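PDB 6BHC: pseudopodium-enriched atypical kinase 1 from Homo sapiens, which is classed as a pseudokinase, a kinase-fold protein that dimerises and probably serves as a scaffold in tyrosine-kinase signalling rather than as a conventional enzyme. Local coordinates for residues Ser53-Asp62 against Phe124-Leu132; Lys195-Leu206 against Lys275-Leu285. The protein carries 1 engineered substitution. All coordinates share one frame; numbering follows the deposited sequence.

Contact 1 (Ser53-Asp62 against Phe124-Leu132); sequences SWSDFRLTSD and FLAEVPNRL
Apolar side chains, with W54 at their centre, join the segments 53-62 and 124-132 across the curled β-sheet of the kinase N-lobe; about 433 Å² is buried without a single hydrogen bond between the two. The W54 indole is swung beside its own carbonyl carbon (chi1 167°), and its CB meets A126 CB at 3.8 Å. Its six-membered end runs on to V128, whose side chain crosses it at about a right angle, with CH2 3.9 Å from V128 CG1. V128 CG2 and the E127 carbonyl oxygen lie over one ring face, both toward its rim, whereas L132 CD1 comes in at the ring edge, 4.1 Å from W54 CZ2. L132 CD1 also meets L59 CD1 tip to tip at 4.0 Å. In strand order, 57-59, 71-78, 85-91, 143-150 and 123-128 follow the usual kinase sequence β1-β2-β3-β5-β4, so this contact brings the two ends of that row together over the middle strand, where W54 also touches V88 and I90. At the other end, S53 CB covers one face of the F124 ring. F124 CE2 approaches W54 N at 3.8 Å, and F124 CE1 lies 4.0 Å from F57 CE1 as those side chains slide past each other.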
loop_
_atom_site.group_PDB
_atom_site.type_symbol
_atom_site.label_atom_id
_atom_site.label_comp_id
_atom_site.label_asym_id
_atom_site.label_seq_id
_atom_site.Cartn_x
_atom_site.Cartn_y
_atom_site.Cartn_z
ATOM N N SER A 53 21.977 -36.171 19.424
ATOM C CA SER A 53 21.492 -34.924 18.849
ATOM C C SER A 53 21.812 -33.727 19.732
ATOM O O SER A 53 21.758 -32.589 19.255
ATOM C CB SER A 53 19.989 -35.013 18.597
ATOM O OG SER A 53 19.701 -36.032 17.660
ATOM N N TRP A 54 22.143 -33.960 21.005
ATOM C CA TRP A 54 22.575 -32.871 21.875
ATOM C C TRP A 54 23.882 -32.258 21.393
ATOM O O TRP A 54 24.129 -31.067 21.611
ATOM C CB TRP A 54 22.718 -33.378 23.311
ATOM C CG TRP A 54 23.440 -32.432 24.219
ATOM C CD1 TRP A 54 24.735 -32.526 24.639
ATOM C CD2 TRP A 54 22.909 -31.244 24.817
ATOM N NE1 TRP A 54 25.043 -31.471 25.464
ATOM C CE2 TRP A 54 23.938 -30.670 25.589
ATOM C CE3 TRP A 54 21.663 -30.612 24.776
ATOM C CZ2 TRP A 54 23.760 -29.492 26.313
ATOM C CZ3 TRP A 54 21.487 -29.443 25.497
ATOM C CH2 TRP A 54 22.531 -28.896 26.255
ATOM N N SER A 55 24.728 -33.051 20.732
ATOM C CA SER A 55 25.983 -32.545 20.194
ATOM C C SER A 55 25.795 -31.761 18.903
ATOM O O SER A 55 26.706 -31.029 18.501
ATOM C CB SER A 55 26.955 -33.704 19.958
ATOM O OG SER A 55 28.177 -33.245 19.408
ATOM N N ASP A 56 24.643 -31.895 18.246
ATOM C CA ASP A 56 24.370 -31.167 17.012
ATOM C C ASP A 56 23.933 -29.729 17.252
ATOM O O ASP A 56 23.756 -28.984 16.282
ATOM C CB ASP A 56 23.299 -31.895 16.194
ATOM C CG ASP A 56 23.813 -33.173 15.568
ATOM O OD1 ASP A 56 25.035 -33.265 15.320
ATOM O OD2 ASP A 56 22.996 -34.084 15.318
ATOM N N PHE A 57 23.750 -29.321 18.503
ATOM C CA PHE A 57 23.338 -27.961 18.840
ATOM C C PHE A 57 24.506 -27.273 19.535
ATOM O O PHE A 57 24.744 -27.481 20.728
ATOM C CB PHE A 57 22.085 -27.969 19.712
ATOM C CG PHE A 57 20.847 -28.396 18.981
ATOM C CD1 PHE A 57 20.477 -29.730 18.932
ATOM C CD2 PHE A 57 20.056 -27.462 18.330
ATOM C CE1 PHE A 57 19.339 -30.125 18.254
ATOM C CE2 PHE A 57 18.917 -27.850 17.651
ATOM C CZ PHE A 57 18.558 -29.183 17.612
ATOM N N ARG A 58 25.237 -26.457 18.781
ATOM C CA ARG A 58 26.366 -25.705 19.314
ATOM C C ARG A 58 25.836 -24.416 19.929
ATOM O O ARG A 58 25.354 -23.531 19.214
ATOM C CB ARG A 58 27.394 -25.413 18.222
ATOM C CG ARG A 58 28.123 -26.640 17.682
ATOM C CD ARG A 58 27.333 -27.337 16.582
ATOM N NE ARG A 58 26.982 -26.424 15.498
ATOM C CZ ARG A 58 27.763 -26.167 14.453
ATOM N NH1 ARG A 58 28.948 -26.753 14.349
ATOM N NH2 ARG A 58 27.360 -25.321 13.513
ATOM N N LEU A 59 25.916 -24.314 21.253
ATOM C CA LEU A 59 25.446 -23.119 21.938
ATOM C C LEU A 59 26.324 -21.929 21.577
ATOM O O LEU A 59 27.550 -21.982 21.713
ATOM C CB LEU A 59 25.443 -23.338 23.450
ATOM C CG LEU A 59 24.575 -24.489 23.961
ATOM C CD1 LEU A 59 24.544 -24.505 25.480
ATOM C CD2 LEU A 59 23.167 -24.395 23.391
ATOM N N THR A 60 25.691 -20.854 21.110
ATOM C CA THR A 60 26.412 -19.655 20.709
ATOM C C THR A 60 26.870 -18.813 21.892
ATOM O O THR A 60 27.611 -17.844 21.691
ATOM C CB THR A 60 25.536 -18.807 19.785
ATOM O OG1 THR A 60 24.356 -18.400 20.487
ATOM C CG2 THR A 60 25.133 -19.610 18.558
ATOM N N SER A 61 26.456 -19.159 23.108
ATOM C CA SER A 61 26.837 -18.412 24.296
ATOM C C SER A 61 26.636 -19.302 25.512
ATOM O O SER A 61 25.834 -20.240 25.490
ATOM C CB SER A 61 26.024 -17.118 24.433
ATOM O OG SER A 61 26.308 -16.462 25.656
ATOM N N ASP A 62 27.379 -18.998 26.573
ATOM C CA ASP A 62 27.234 -19.728 27.825
ATOM C C ASP A 62 26.249 -19.073 28.782
ATOM O O ASP A 62 25.759 -19.743 29.697
ATOM C CB ASP A 62 28.593 -19.883 28.514
ATOM C CG ASP A 62 29.490 -20.881 27.808
ATOM O OD1 ASP A 62 28.962 -21.721 27.049
ATOM O OD2 ASP A 62 30.721 -20.830 28.016
ATOM N N PHE A 124 13.779 -34.078 22.758
ATOM C CA PHE A 124 14.521 -35.301 23.041
ATOM C C PHE A 124 15.088 -35.215 24.451
ATOM O O PHE A 124 15.109 -34.148 25.071
ATOM C CB PHE A 124 15.641 -35.529 22.018
ATOM C CG PHE A 124 16.632 -34.400 21.935
ATOM C CD1 PHE A 124 16.409 -33.327 21.089
ATOM C CD2 PHE A 124 17.788 -34.416 22.699
ATOM C CE1 PHE A 124 17.318 -32.286 21.011
ATOM C CE2 PHE A 124 18.702 -33.380 22.625
ATOM C CZ PHE A 124 18.466 -32.314 21.780
ATOM N N LEU A 125 15.546 -36.361 24.950
ATOM C CA LEU A 125 16.253 -36.435 26.218
ATOM C C LEU A 125 17.749 -36.278 25.985
ATOM O O LEU A 125 18.282 -36.689 24.950
ATOM C CB LEU A 125 15.978 -37.766 26.920
ATOM C CG LEU A 125 14.528 -38.087 27.283
ATOM C CD1 LEU A 125 14.422 -39.495 27.850
ATOM C CD2 LEU A 125 13.986 -37.067 28.270
ATOM N N ALA A 126 18.430 -35.682 26.961
ATOM C CA ALA A 126 19.860 -35.448 26.827
ATOM C C ALA A 126 20.469 -35.211 28.199
ATOM O O ALA A 126 19.826 -34.653 29.092
ATOM C CB ALA A 126 20.150 -34.255 25.910
ATOM N N GLU A 127 21.722 -35.636 28.351
ATOM C CA GLU A 127 22.499 -35.354 29.552
ATOM C C GLU A 127 23.070 -33.946 29.440
ATOM O O GLU A 127 23.909 -33.674 28.576
ATOM C CB GLU A 127 23.608 -36.387 29.731
ATOM C CG GLU A 127 23.112 -37.799 29.991
ATOM C CD GLU A 127 24.244 -38.798 30.138
ATOM O OE1 GLU A 127 25.392 -38.453 29.790
ATOM O OE2 GLU A 127 23.986 -39.926 30.606
ATOM N N VAL A 128 22.613 -33.048 30.306
ATOM C CA VAL A 128 22.995 -31.640 30.244
ATOM C C VAL A 128 23.940 -31.335 31.401
ATOM O O VAL A 128 23.688 -31.774 32.533
ATOM C CB VAL A 128 21.756 -30.729 30.280
ATOM C CG1 VAL A 128 22.146 -29.272 30.078
ATOM C CG2 VAL A 128 20.749 -31.163 29.230
ATOM N N PRO A 129 25.035 -30.610 31.169
ATOM C CA PRO A 129 25.911 -30.223 32.281
ATOM C C PRO A 129 25.180 -29.343 33.285
ATOM O O PRO A 129 24.361 -28.497 32.919
ATOM C CB PRO A 129 27.047 -29.459 31.591
ATOM C CG PRO A 129 27.026 -29.938 30.178
ATOM C CD PRO A 129 25.590 -30.216 29.862
ATOM N N ASN A 130 25.492 -29.549 34.566
ATOM C CA ASN A 130 24.848 -28.786 35.628
ATOM C C ASN A 130 25.204 -27.306 35.576
ATOM O O ASN A 130 24.432 -26.480 36.077
ATOM C CB ASN A 130 25.226 -29.361 36.996
ATOM C CG ASN A 130 24.625 -30.731 37.242
ATOM O OD1 ASN A 130 24.122 -31.378 36.322
ATOM N ND2 ASN A 130 24.678 -31.181 38.490
ATOM N N ARG A 131 26.349 -26.950 34.985
ATOM C CA ARG A 131 26.740 -25.548 34.916
ATOM C C ARG A 131 25.774 -24.719 34.079
ATOM O O ARG A 131 25.706 -23.498 34.256
ATOM C CB ARG A 131 28.156 -25.429 34.357
ATOM C CG ARG A 131 28.337 -26.080 32.998
ATOM C CD ARG A 131 29.759 -25.911 32.489
ATOM N NE ARG A 131 29.946 -26.540 31.185
ATOM C CZ ARG A 131 29.675 -25.948 30.026
ATOM N NH1 ARG A 131 29.204 -24.708 30.007
ATOM N NH2 ARG A 131 29.873 -26.595 28.886
ATOM N N LEU A 132 25.021 -25.353 33.177
ATOM C CA LEU A 132 24.040 -24.630 32.376
ATOM C C LEU A 132 22.749 -24.385 33.145
ATOM O O LEU A 132 22.052 -23.399 32.880
ATOM C CB LEU A 132 23.742 -25.401 31.088
ATOM C CG LEU A 132 24.911 -25.606 30.123
ATOM C CD1 LEU A 132 24.492 -26.516 28.978
ATOM C CD2 LEU A 132 25.399 -24.261 29.606
#

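Contact 2 (Lys195-Leu206 against Lys275-Leu285); sequences KPYHVTHCDLRL and KKCDEFQTGIL
L204 drops into a hollow on the surface of helix 277-289, its walls formed by D278, Q281, T282 and L285, spread over two turns. Its CD1 reaches the floor, 3.7 Å from the D278 carbonyl oxygen, while its CB lies 3.5 Å from Q281 OE1; L191 of helix 173-194 also touches this side chain. The next bump comes from the helix: L285 CD2 fits between the L204 carbonyl oxygen and L206 CD2, 3.8 Å from the latter. Upstream, C277 SG lies against C202 CA. The sequence HCD marks 201-203 as the counterpart of the kinase HRD catalytic loop, and D278 matches the αF aspartate that anchors this loop in active kinases. Its carboxylate offers both syn lone pairs: OD2 accepts from H201 N at 2.8 Å (166°), and OD1 from C202 N at 3.0 Å (175°). An alanine here would probably leave the H201 and C202 amides without their shared carboxylate, and that end of the loop freer to shift on the helix. Q281, extended beyond CG, accepts from L204 N through OE1 at 2.9 Å, the donor standing 38° out of the carbonyl plane. Further upstream, K195 NZ makes a salt bridge to E279 OE2, 3.1 Å away.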
loop_
_atom_site.group_PDB
_atom_site.type_symbol
_atom_site.label_atom_id
_atom_site.label_comp_id
_atom_site.label_asym_id
_atom_site.label_seq_id
_atom_site.Cartn_x
_atom_site.Cartn_y
_atom_site.Cartn_z
ATOM N N LYS A 195 -9.912 -21.460 23.502
ATOM C CA LYS A 195 -11.314 -21.713 23.829
ATOM C C LYS A 195 -11.950 -22.805 22.978
ATOM O O LYS A 195 -12.637 -23.671 23.548
ATOM C CB LYS A 195 -12.105 -20.403 23.740
ATOM C CG LYS A 195 -11.535 -19.290 24.599
ATOM C CD LYS A 195 -11.429 -19.714 26.054
ATOM C CE LYS A 195 -10.827 -18.610 26.910
ATOM N NZ LYS A 195 -10.714 -19.013 28.341
ATOM N N PRO A 196 -11.790 -22.839 21.649
ATOM C CA PRO A 196 -12.413 -23.931 20.881
ATOM C C PRO A 196 -11.856 -25.304 21.216
ATOM O O PRO A 196 -12.511 -26.313 20.923
ATOM C CB PRO A 196 -12.124 -23.548 19.422
ATOM C CG PRO A 196 -11.875 -22.083 19.457
ATOM C CD PRO A 196 -11.163 -21.851 20.752
ATOM N N TYR A 197 -10.670 -25.380 21.818
ATOM C CA TYR A 197 -10.129 -26.641 22.306
ATOM C C TYR A 197 -10.577 -26.965 23.724
ATOM O O TYR A 197 -10.306 -28.072 24.201
ATOM C CB TYR A 197 -8.595 -26.619 22.262
ATOM C CG TYR A 197 -8.008 -26.532 20.872
ATOM C CD1 TYR A 197 -7.862 -27.668 20.087
ATOM C CD2 TYR A 197 -7.591 -25.315 20.348
ATOM C CE1 TYR A 197 -7.325 -27.594 18.816
ATOM C CE2 TYR A 197 -7.049 -25.231 19.080
ATOM C CZ TYR A 197 -6.920 -26.374 18.318
ATOM O OH TYR A 197 -6.383 -26.296 17.053
ATOM N N HIS A 198 -11.255 -26.032 24.399
ATOM C CA HIS A 198 -11.631 -26.176 25.807
ATOM C C HIS A 198 -10.398 -26.421 26.674
ATOM O O HIS A 198 -10.369 -27.314 27.522
ATOM C CB HIS A 198 -12.669 -27.284 25.999
ATOM C CG HIS A 198 -13.961 -27.026 25.293
ATOM N ND1 HIS A 198 -14.193 -27.432 23.996
ATOM C CD2 HIS A 198 -15.088 -26.395 25.698
ATOM C CE1 HIS A 198 -15.410 -27.067 23.635
ATOM N NE2 HIS A 198 -15.974 -26.435 24.649
ATOM N N VAL A 199 -9.368 -25.612 26.447
ATOM C CA VAL A 199 -8.109 -25.702 27.174
ATOM C C VAL A 199 -7.950 -24.446 28.018
ATOM O O VAL A 199 -8.159 -23.329 27.528
ATOM C CB VAL A 199 -6.920 -25.882 26.213
ATOM C CG1 VAL A 199 -5.602 -25.733 26.956
ATOM C CG2 VAL A 199 -6.995 -27.239 25.532
ATOM N N THR A 200 -7.603 -24.631 29.288
ATOM C CA THR A 200 -7.286 -23.537 30.198
ATOM C C THR A 200 -5.821 -23.643 30.596
ATOM O O THR A 200 -5.349 -24.728 30.953
ATOM C CB THR A 200 -8.175 -23.571 31.443
ATOM O OG1 THR A 200 -7.973 -24.804 32.144
ATOM C CG2 THR A 200 -9.644 -23.446 31.060
ATOM N N HIS A 201 -5.108 -22.518 30.538
ATOM C CA HIS A 201 -3.675 -22.531 30.820
ATOM C C HIS A 201 -3.404 -22.825 32.292
ATOM O O HIS A 201 -2.561 -23.670 32.621
ATOM C CB HIS A 201 -3.055 -21.198 30.405
ATOM C CG HIS A 201 -1.559 -21.181 30.464
ATOM N ND1 HIS A 201 -0.864 -20.973 31.636
ATOM C CD2 HIS A 201 -0.626 -21.338 29.496
ATOM C CE1 HIS A 201 0.433 -21.003 31.386
ATOM N NE2 HIS A 201 0.604 -21.224 30.095
ATOM N N CYS A 202 -4.096 -22.123 33.191
ATOM C CA CYS A 202 -4.085 -22.337 34.639
ATOM C C CYS A 202 -2.772 -21.956 35.312
ATOM O O CYS A 202 -2.617 -22.193 36.517
ATOM C CB CYS A 202 -4.424 -23.787 35.006
ATOM S SG CYS A 202 -6.058 -24.324 34.478
ATOM N N ASP A 203 -1.825 -21.372 34.587
ATOM C CA ASP A 203 -0.562 -20.956 35.188
ATOM C C ASP A 203 -0.044 -19.712 34.468
ATOM O O ASP A 203 1.115 -19.637 34.056
ATOM C CB ASP A 203 0.458 -22.093 35.158
ATOM C CG ASP A 203 1.645 -21.835 36.069
ATOM O OD1 ASP A 203 1.464 -21.154 37.101
ATOM O OD2 ASP A 203 2.755 -22.312 35.753
ATOM N N LEU A 204 -0.911 -18.717 34.310
ATOM C CA LEU A 204 -0.553 -17.479 33.626
ATOM C C LEU A 204 0.252 -16.610 34.584
ATOM O O LEU A 204 -0.307 -15.917 35.437
ATOM C CB LEU A 204 -1.802 -16.761 33.131
ATOM C CG LEU A 204 -2.554 -17.459 31.997
ATOM C CD1 LEU A 204 -3.822 -16.700 31.637
ATOM C CD2 LEU A 204 -1.653 -17.613 30.779
ATOM N N ARG A 205 1.574 -16.654 34.449
ATOM C CA ARG A 205 2.478 -15.825 35.231
ATOM C C ARG A 205 3.429 -15.106 34.286
ATOM O O ARG A 205 3.692 -15.572 33.174
ATOM C CB ARG A 205 3.255 -16.660 36.262
ATOM C CG ARG A 205 2.380 -17.168 37.403
ATOM C CD ARG A 205 3.146 -18.034 38.397
ATOM N NE ARG A 205 3.467 -19.352 37.857
ATOM C CZ ARG A 205 4.695 -19.759 37.552
ATOM N NH1 ARG A 205 5.730 -18.953 37.744
ATOM N NH2 ARG A 205 4.891 -20.976 37.063
ATOM N N LEU A 206 3.937 -13.956 34.736
ATOM C CA LEU A 206 4.729 -13.104 33.852
ATOM C C LEU A 206 6.000 -13.799 33.380
ATOM O O LEU A 206 6.490 -13.512 32.283
ATOM C CB LEU A 206 5.064 -11.786 34.551
ATOM C CG LEU A 206 3.882 -10.853 34.830
ATOM C CD1 LEU A 206 4.350 -9.555 35.473
ATOM C CD2 LEU A 206 3.104 -10.571 33.554
ATOM N N LYS A 275 -15.379 -22.330 33.736
ATOM C CA LYS A 275 -14.155 -22.252 32.947
ATOM C C LYS A 275 -13.729 -20.805 32.726
ATOM O O LYS A 275 -13.551 -20.363 31.590
ATOM C CB LYS A 275 -14.340 -22.960 31.605
ATOM C CG LYS A 275 -14.440 -24.471 31.715
ATOM C CD LYS A 275 -13.161 -25.062 32.286
ATOM C CE LYS A 275 -13.231 -26.578 32.356
ATOM N NZ LYS A 275 -11.962 -27.165 32.871
ATOM N N LYS A 276 -13.566 -20.070 33.825
ATOM C CA LYS A 276 -13.147 -18.675 33.792
ATOM C C LYS A 276 -11.815 -18.482 34.512
ATOM O O LYS A 276 -11.525 -17.397 35.018
ATOM C CB LYS A 276 -14.222 -17.777 34.404
ATOM C CG LYS A 276 -15.559 -17.806 33.682
ATOM C CD LYS A 276 -15.524 -16.974 32.413
ATOM C CE LYS A 276 -16.901 -16.893 31.772
ATOM N NZ LYS A 276 -17.907 -16.270 32.678
ATOM N N CYS A 277 -10.995 -19.534 34.556
ATOM C CA CYS A 277 -9.745 -19.478 35.310
ATOM C C CYS A 277 -8.737 -18.539 34.657
ATOM O O CYS A 277 -8.103 -17.724 35.338
ATOM C CB CYS A 277 -9.156 -20.882 35.451
ATOM S SG CYS A 277 -7.560 -20.932 36.298
ATOM N N ASP A 278 -8.569 -18.639 33.335
ATOM C CA ASP A 278 -7.572 -17.808 32.662
ATOM C C ASP A 278 -7.957 -16.334 32.679
ATOM O O ASP A 278 -7.077 -15.467 32.749
ATOM C CB ASP A 278 -7.361 -18.287 31.226
ATOM C CG ASP A 278 -6.634 -19.618 31.157
ATOM O OD1 ASP A 278 -5.999 -20.005 32.161
ATOM O OD2 ASP A 278 -6.690 -20.273 30.094
ATOM N N GLU A 279 -9.256 -16.030 32.616
ATOM C CA GLU A 279 -9.688 -14.639 32.713
ATOM C C GLU A 279 -9.337 -14.047 34.073
ATOM O O GLU A 279 -8.879 -12.901 34.163
ATOM C CB GLU A 279 -11.193 -14.535 32.453
ATOM C CG GLU A 279 -11.603 -14.723 30.992
ATOM C CD GLU A 279 -11.646 -16.180 30.562
ATOM O OE1 GLU A 279 -11.324 -17.061 31.387
ATOM O OE2 GLU A 279 -12.009 -16.445 29.396
ATOM N N PHE A 280 -9.535 -14.820 35.144
ATOM C CA PHE A 280 -9.226 -14.327 36.482
ATOM C C PHE A 280 -7.730 -14.084 36.654
ATOM O O PHE A 280 -7.325 -13.090 37.266
ATOM C CB PHE A 280 -9.736 -15.312 37.534
ATOM C CG PHE A 280 -9.471 -14.885 38.949
ATOM C CD1 PHE A 280 -10.349 -14.038 39.606
ATOM C CD2 PHE A 280 -8.349 -15.335 39.624
ATOM C CE1 PHE A 280 -10.110 -13.645 40.908
ATOM C CE2 PHE A 280 -8.104 -14.947 40.927
ATOM C CZ PHE A 280 -8.986 -14.102 41.569
ATOM N N GLN A 281 -6.894 -14.980 36.121
ATOM C CA GLN A 281 -5.451 -14.798 36.253
ATOM C C GLN A 281 -4.950 -13.634 35.408
ATOM O O GLN A 281 -3.948 -13.001 35.760
ATOM C CB GLN A 281 -4.721 -16.089 35.881
ATOM C CG GLN A 281 -4.914 -17.211 36.889
ATOM C CD GLN A 281 -4.087 -18.445 36.569
ATOM O OE1 GLN A 281 -3.587 -18.606 35.456
ATOM N NE2 GLN A 281 -3.940 -19.326 37.552
ATOM N N THR A 282 -5.630 -13.334 34.299
ATOM C CA THR A 282 -5.265 -12.172 33.497
ATOM C C THR A 282 -5.507 -10.874 34.258
ATOM O O THR A 282 -4.755 -9.906 34.087
ATOM C CB THR A 282 -6.045 -12.181 32.180
ATOM O OG1 THR A 282 -5.755 -13.387 31.462
ATOM C CG2 THR A 282 -5.665 -10.988 31.316
ATOM N N GLY A 283 -6.536 -10.836 35.108
ATOM C CA GLY A 283 -6.773 -9.652 35.916
ATOM C C GLY A 283 -5.667 -9.392 36.918
ATOM O O GLY A 283 -5.341 -8.236 37.204
ATOM N N ILE A 284 -5.078 -10.456 37.466
ATOM C CA ILE A 284 -3.930 -10.297 38.353
ATOM C C ILE A 284 -2.728 -9.769 37.581
ATOM O O ILE A 284 -1.961 -8.942 38.087
ATOM C CB ILE A 284 -3.613 -11.631 39.054
ATOM C CG1 ILE A 284 -4.767 -12.039 39.971
ATOM C CG2 ILE A 284 -2.310 -11.539 39.836
ATOM C CD1 ILE A 284 -4.516 -13.322 40.728
ATOM N N LEU A 285 -2.550 -10.231 36.340
ATOM C CA LEU A 285 -1.406 -9.796 35.544
ATOM C C LEU A 285 -1.454 -8.303 35.252
ATOM O O LEU A 285 -0.404 -7.667 35.116
ATOM C CB LEU A 285 -1.342 -10.584 34.236
ATOM C CG LEU A 285 -1.104 -12.089 34.350
ATOM C CD1 LEU A 285 -0.976 -12.701 32.965
ATOM C CD2 LEU A 285 0.131 -12.379 35.187
#

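Overall arrangement
The two contacts hold different lobes and share no secondary-structure element; their centres are 33 Å apart and their nearest atoms about 18 Å. Contact 1 lies peripherally, 30 Å from the chain centre, with 5 of its 12 touching residues buried, and joins strand-bearing segments of the N-lobe mainly by apolar side-chain packing. Contact 2, 11 Å from that centre and with 10 of 16 buried, seats a loop on a helix of the C-lobe. Its larger interface, 654 Å² against 433 Å², adds hydrogen bonds from backbone amides to helix side chains, and a salt bridge. Opposite charges in contact 1, at D62 and R131, stay beyond salt-bridge range. Neither contact touches the second chain of the assembly.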